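Local coordinates for protein cytochrome c (Chlorobaculum tepidum, PDB 3A9F) that probably carries electrons to the photosynthetic P840 reaction centre of a green sulfur bacterium through the single heme c of its C-terminal domain, at residues Q60-L63 with I64-M68; D49-R52 with T53-K57. All coordinates share one frame; numbering follows the deposited sequence.

Two successive helical segments approach the same heme c in different ways. Interaction 2 (49-57) comes first in the chain and lies in the C-terminal part of helix 48-56, where the backbone widens into a pi-type turn and a lysine and a tyrosine reach a heme propionate. Interaction 1 (60-68) starts helix 61-70, keeps regular i to i+4 bonding and delivers a methionine sulfur to the iron. Each mixes buried and exposed residues, though interaction 1 lies nearer the centre of the chain. They meet directly: Ile64 CD1 packs 3.6 Å from Tyr55 CZ, and Gln60 N probably donates to Tyr55 O.

Interaction 1 (Q60-L63 with I64-M68). With HEC (heme c), chain C.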
# COMPACT_ATOMS: atom_id res chain seq x y z
N GLN A 60 -10.40 -0.61 2.17
CA GLN A 60 -9.73 0.16 3.21
C GLN A 60 -8.20 0.06 3.10
O GLN A 60 -7.48 0.05 4.11
CB GLN A 60 -10.23 -0.27 4.59
CG GLN A 60 -11.70 0.08 4.82
CD GLN A 60 -12.19 -0.32 6.19
OE1 GLN A 60 -12.36 0.53 7.06
NE2 GLN A 60 -12.41 -1.62 6.38
N VAL A 61 -7.69 0.03 1.86
CA VAL A 61 -6.25 0.00 1.63
C VAL A 61 -5.57 1.27 2.17
O VAL A 61 -4.53 1.18 2.84
CB VAL A 61 -5.95 -0.20 0.13
CG1 VAL A 61 -4.46 0.00 -0.15
CG2 VAL A 61 -6.44 -1.58 -0.35
N ASN A 62 -6.12 2.44 1.88
CA ASN A 62 -5.50 3.67 2.37
C ASN A 62 -5.48 3.72 3.89
O ASN A 62 -4.50 4.17 4.48
CB ASN A 62 -6.19 4.91 1.80
CG ASN A 62 -5.40 6.16 2.09
OD1 ASN A 62 -4.24 6.28 1.68
ND2 ASN A 62 -6.00 7.09 2.82
N LEU A 63 -6.54 3.24 4.52
CA LEU A 63 -6.60 3.17 5.97
C LEU A 63 -5.35 2.49 6.55
O LEU A 63 -4.68 3.05 7.43
CB LEU A 63 -7.86 2.42 6.43
CG LEU A 63 -8.07 2.29 7.94
CD1 LEU A 63 -8.44 3.64 8.54
CD2 LEU A 63 -9.14 1.26 8.25
N ILE A 64 -5.04 1.30 6.05
CA ILE A 64 -3.93 0.56 6.64
C ILE A 64 -2.57 1.17 6.24
O ILE A 64 -1.65 1.21 7.06
CB ILE A 64 -4.03 -0.97 6.39
CG1 ILE A 64 -3.05 -1.74 7.29
CG2 ILE A 64 -3.82 -1.35 4.94
CD1 ILE A 64 -3.26 -1.55 8.79
N VAL A 65 -2.45 1.68 5.00
CA VAL A 65 -1.17 2.28 4.57
C VAL A 65 -0.87 3.51 5.43
O VAL A 65 0.28 3.69 5.87
CB VAL A 65 -1.20 2.60 3.08
CG1 VAL A 65 0.02 3.41 2.67
CG2 VAL A 65 -1.29 1.30 2.26
N LYS A 66 -1.90 4.32 5.69
CA LYS A 66 -1.72 5.51 6.51
C LYS A 66 -1.41 5.16 7.98
O LYS A 66 -0.63 5.86 8.63
CB LYS A 66 -2.92 6.47 6.38
CG LYS A 66 -3.13 7.05 4.96
CD LYS A 66 -1.98 7.90 4.39
CE LYS A 66 -1.95 9.30 4.98
NZ LYS A 66 -0.89 10.15 4.35
N ARG A 67 -1.98 4.07 8.48
CA ARG A 67 -1.63 3.60 9.82
C ARG A 67 -0.15 3.24 9.89
O ARG A 67 0.56 3.67 10.80
CB ARG A 67 -2.48 2.40 10.21
CG ARG A 67 -2.31 1.99 11.65
CD ARG A 67 -3.35 0.98 12.01
NE ARG A 67 -4.71 1.52 11.92
CZ ARG A 67 -5.81 0.78 11.92
NH1 ARG A 67 -5.73 -0.54 11.98
NH2 ARG A 67 -7.00 1.36 11.84
N MET A 68 0.32 2.47 8.91
CA MET A 68 1.74 2.12 8.87
C MET A 68 2.62 3.36 8.75
O MET A 68 3.65 3.47 9.43
CB MET A 68 2.00 1.12 7.74
CG MET A 68 1.19 -0.16 7.87
SD MET A 68 1.74 -1.12 9.32
CE MET A 68 0.10 -1.51 9.96
FE HEC C . 2.89 -3.03 8.80
CHA HEC C . 0.98 -4.91 10.90
CHB HEC C . 0.81 -3.87 6.19
CHC HEC C . 4.83 -1.21 6.67
CHD HEC C . 4.87 -2.08 11.40
NA HEC C . 1.24 -4.16 8.59
C1A HEC C . 0.58 -4.85 9.60
C2A HEC C . -0.60 -5.49 9.05
C3A HEC C . -0.65 -5.17 7.74
C4A HEC C . 0.50 -4.37 7.43
CMA HEC C . -1.68 -5.59 6.68
CAA HEC C . -1.60 -6.32 9.88
CBA HEC C . -2.65 -5.39 10.47
CGA HEC C . -3.76 -6.16 11.14
O1A HEC C . -3.48 -7.20 11.77
O2A HEC C . -4.91 -5.71 11.05
NB HEC C . 2.88 -2.67 6.79
C1B HEC C . 1.88 -3.05 5.91
C2B HEC C . 2.11 -2.40 4.64
C3B HEC C . 3.21 -1.65 4.78
C4B HEC C . 3.71 -1.80 6.12
CMB HEC C . 1.16 -2.57 3.44
CAB HEC C . 3.90 -0.67 3.82
CBB HEC C . 2.97 0.55 3.62
NC HEC C . 4.55 -1.88 9.00
C1C HEC C . 5.22 -1.23 7.98
C2C HEC C . 6.38 -0.58 8.53
C3C HEC C . 6.41 -0.85 9.85
C4C HEC C . 5.24 -1.63 10.16
CMC HEC C . 7.42 0.15 7.68
CAC HEC C . 7.45 -0.44 10.93
CBC HEC C . 7.69 1.09 11.00
ND HEC C . 2.91 -3.43 10.81
C1D HEC C . 3.81 -2.89 11.71
C2D HEC C . 3.49 -3.32 13.05
C3D HEC C . 2.30 -4.20 12.90
C4D HEC C . 1.99 -4.22 11.49
CMD HEC C . 4.25 -2.92 14.30
CAD HEC C . 1.56 -4.91 14.03
CBD HEC C . 0.61 -3.96 14.74
CGD HEC C . -0.55 -3.67 13.84
O1D HEC C . -1.31 -4.60 13.50
O2D HEC C . -0.68 -2.48 13.44
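Val65 N donates to Val61 O at 3.0 Å and Lys66 N to Asn62 O at 2.9 Å, both nearly straight, and these two bonds carry the start of helix 61-70. Arg67 N follows with a bond to Leu63 O, its donor tilted 23° from the carbonyl plane. The bond from Ile64 N to Gln60 O, at the N-cap, is weak. At this end the Asp17 carboxylate accepts from the backbone N of Asn62 and of Leu63. At the far end of the segment, Met68 SD binds the heme iron at 2.3 Å, with His42 as the other axial ligand. Met68 CG stands anti to the carbonyl carbon (chi1 -59°), and the further bend at chi2 turns the sulfur onto the metal.

Along the helix surface, side chains four apart run alongside one another. Lys66 CG lies 3.5 Å from Asn62 OD1, while the bent lysine chain carries NZ on to Gln69 and Asp78. In one of its two modelled conformers the Arg67 guanidinium comes obliquely beside Leu63, NH2 to CG 4.1 Å. On the buried side Val61 CG1 approaches Val65 CG2 only loosely, and Ile64 CG1 meets the heme methyl CMA.

Val61 and Val65 pack against Leu88 of helix 78-91, whereas Val61 and Ile64 also press on Phe51 of helix 48-56; helix 61-70 thus packs on both of those helices.

Interaction 2 (D49-R52 with T53-K57); sequences DLFR and TKYKK. With HEC (heme c), chain C.
Leu50 and Tyr55 converge on one heme propionate by different torsions: Leu50 CG stands anti to its own N (chi1 -174°), whereas Tyr55 CG stands anti to its carbonyl carbon (chi1 -60°). Leu50 CD2 lies 3.6 Å from Tyr55 CE2, oblique to the ring, and both side chains end at the carboxylate. Lys54 is extended from CG to NZ and runs beside them, its CG above one face of the Tyr55 ring, offset toward the rim.

The propionate oxygen O2A is gripped twice, by Tyr55 OH at 2.6 Å and by Lys54 NZ at 2.9 Å. O2A lies in the plane of the tyrosine ring at its edge, and the lysine would probably help stabilise the negative charge. Leu50 CD2 packs against the same carboxylate, 3.4 Å from its carbon CGA.

The backbone behind these side chains changes pitch. Lys54 N bonds to Leu50 O at 2.8 Å in the usual i to i+4 manner, but Phe51 O receives two donors. Tyr55 N reaches it from above the carbonyl plane, 37° out, while Lys56 N, one residue further on, lies in the carbonyl plane, 2.9 Å from Phe51 O in a straight bond. Lys57 N also bonds to Arg52 O, five residues back, at a more bent angle. Phe51 spans the turn, its ring crossing Tyr55 CB and Lys56 CB obliquely and meeting the heme methyl CMA at its edge. Arg52 and Lys56 send their polar ends to the C-terminal Phe92.

Two i to i+5 bonds in succession mark a pi-type turn in helix 48-56, here beside the propionate-binding wall of a c-type cytochrome heme pocket.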
# COMPACT_ATOMS: atom_id res chain seq x y z
N ASP A 49 -2.30 -12.32 3.55
CA ASP A 49 -3.65 -12.88 3.58
C ASP A 49 -4.59 -11.97 4.34
O ASP A 49 -5.71 -11.71 3.89
CB ASP A 49 -3.65 -14.26 4.24
CG ASP A 49 -2.93 -15.32 3.42
OD1 ASP A 49 -2.70 -15.10 2.21
OD2 ASP A 49 -2.62 -16.39 4.00
N LEU A 50 -4.14 -11.51 5.50
CA LEU A 50 -4.88 -10.57 6.32
C LEU A 50 -5.11 -9.28 5.55
O LEU A 50 -6.21 -8.72 5.56
CB LEU A 50 -4.10 -10.29 7.60
CG LEU A 50 -4.72 -9.43 8.70
CD1 LEU A 50 -3.97 -9.70 9.98
CD2 LEU A 50 -4.65 -7.96 8.37
N PHE A 51 -4.07 -8.78 4.88
CA PHE A 51 -4.23 -7.57 4.10
C PHE A 51 -5.37 -7.71 3.09
O PHE A 51 -6.22 -6.81 2.98
CB PHE A 51 -2.94 -7.19 3.37
CG PHE A 51 -3.13 -6.03 2.46
CD1 PHE A 51 -3.16 -4.73 2.96
CD2 PHE A 51 -3.38 -6.23 1.10
CE1 PHE A 51 -3.37 -3.65 2.12
CE2 PHE A 51 -3.58 -5.14 0.25
CZ PHE A 51 -3.59 -3.85 0.76
N ARG A 52 -5.37 -8.81 2.35
CA ARG A 52 -6.37 -9.01 1.30
C ARG A 52 -7.78 -9.09 1.86
O ARG A 52 -8.69 -8.46 1.34
CB ARG A 52 -6.03 -10.25 0.46
CG ARG A 52 -4.83 -10.06 -0.45
CD ARG A 52 -4.60 -11.26 -1.34
NE ARG A 52 -3.42 -11.07 -2.18
CZ ARG A 52 -2.23 -11.62 -1.96
NH1 ARG A 52 -2.05 -12.45 -0.93
NH2 ARG A 52 -1.22 -11.36 -2.78
N THR A 53 -7.96 -9.86 2.93
CA THR A 53 -9.30 -10.09 3.47
C THR A 53 -9.82 -8.91 4.29
O THR A 53 -10.99 -8.53 4.17
CB THR A 53 -9.38 -11.39 4.31
OG1 THR A 53 -8.55 -11.26 5.46
CG2 THR A 53 -8.93 -12.59 3.49
N LYS A 54 -8.96 -8.31 5.10
CA LYS A 54 -9.38 -7.28 6.04
C LYS A 54 -9.40 -5.88 5.44
O LYS A 54 -10.20 -5.04 5.85
CB LYS A 54 -8.51 -7.33 7.30
CG LYS A 54 -8.88 -6.36 8.41
CD LYS A 54 -8.13 -6.71 9.69
CE LYS A 54 -8.41 -5.71 10.80
NZ LYS A 54 -7.64 -6.07 12.03
N TYR A 55 -8.49 -5.61 4.51
CA TYR A 55 -8.32 -4.25 3.99
C TYR A 55 -8.64 -4.11 2.52
O TYR A 55 -9.43 -3.25 2.15
CB TYR A 55 -6.92 -3.71 4.33
CG TYR A 55 -6.67 -3.67 5.82
CD1 TYR A 55 -7.28 -2.70 6.62
CD2 TYR A 55 -5.83 -4.60 6.43
CE1 TYR A 55 -7.07 -2.67 8.00
CE2 TYR A 55 -5.61 -4.56 7.81
CZ TYR A 55 -6.22 -3.59 8.58
OH TYR A 55 -6.01 -3.59 9.94
N LYS A 56 -8.05 -4.95 1.67
CA LYS A 56 -8.33 -4.84 0.24
C LYS A 56 -9.78 -5.15 -0.11
O LYS A 56 -10.42 -4.38 -0.83
CB LYS A 56 -7.36 -5.69 -0.59
CG LYS A 56 -7.53 -5.47 -2.08
CD LYS A 56 -6.40 -6.05 -2.86
CE LYS A 56 -6.69 -5.91 -4.34
NZ LYS A 56 -5.49 -6.01 -5.18
N LYS A 57 -10.30 -6.26 0.42
CA LYS A 57 -11.68 -6.66 0.10
C LYS A 57 -12.72 -5.66 0.62
O LYS A 57 -13.81 -5.57 0.06
CB LYS A 57 -11.99 -8.06 0.65
CG LYS A 57 -11.38 -9.18 -0.17
CD LYS A 57 -12.09 -10.49 0.12
CE LYS A 57 -11.25 -11.68 -0.27
NZ LYS A 57 -11.91 -12.95 0.15
FE HEC C . 2.89 -3.03 8.80
CHA HEC C . 0.98 -4.91 10.90
CHB HEC C . 0.81 -3.87 6.19
CHC HEC C . 4.83 -1.21 6.67
CHD HEC C . 4.87 -2.08 11.40
NA HEC C . 1.24 -4.16 8.59
C1A HEC C . 0.58 -4.85 9.60
C2A HEC C . -0.60 -5.49 9.05
C3A HEC C . -0.65 -5.17 7.74
C4A HEC C . 0.50 -4.37 7.43
CMA HEC C . -1.68 -5.59 6.68
CAA HEC C . -1.60 -6.32 9.88
CBA HEC C . -2.65 -5.39 10.47
CGA HEC C . -3.76 -6.16 11.14
O1A HEC C . -3.48 -7.20 11.77
O2A HEC C . -4.91 -5.71 11.05
NB HEC C . 2.88 -2.67 6.79
C1B HEC C . 1.88 -3.05 5.91
C2B HEC C . 2.11 -2.40 4.64
C3B HEC C . 3.21 -1.65 4.78
C4B HEC C . 3.71 -1.80 6.12
CMB HEC C . 1.16 -2.57 3.44
CAB HEC C . 3.90 -0.67 3.82
CBB HEC C . 2.97 0.55 3.62
NC HEC C . 4.55 -1.88 9.00
C1C HEC C . 5.22 -1.23 7.98
C2C HEC C . 6.38 -0.58 8.53
C3C HEC C . 6.41 -0.85 9.85
C4C HEC C . 5.24 -1.63 10.16
CMC HEC C . 7.42 0.15 7.68
CAC HEC C . 7.45 -0.44 10.93
CBC HEC C . 7.69 1.09 11.00
ND HEC C . 2.91 -3.43 10.81
C1D HEC C . 3.81 -2.89 11.71
C2D HEC C . 3.49 -3.32 13.05
C3D HEC C . 2.30 -4.20 12.90
C4D HEC C . 1.99 -4.22 11.49
CMD HEC C . 4.25 -2.92 14.30
CAD HEC C . 1.56 -4.91 14.03
CBD HEC C . 0.61 -3.96 14.74
CGD HEC C . -0.55 -3.67 13.84
O1D HEC C . -1.31 -4.60 13.50
O2D HEC C . -0.68 -2.48 13.44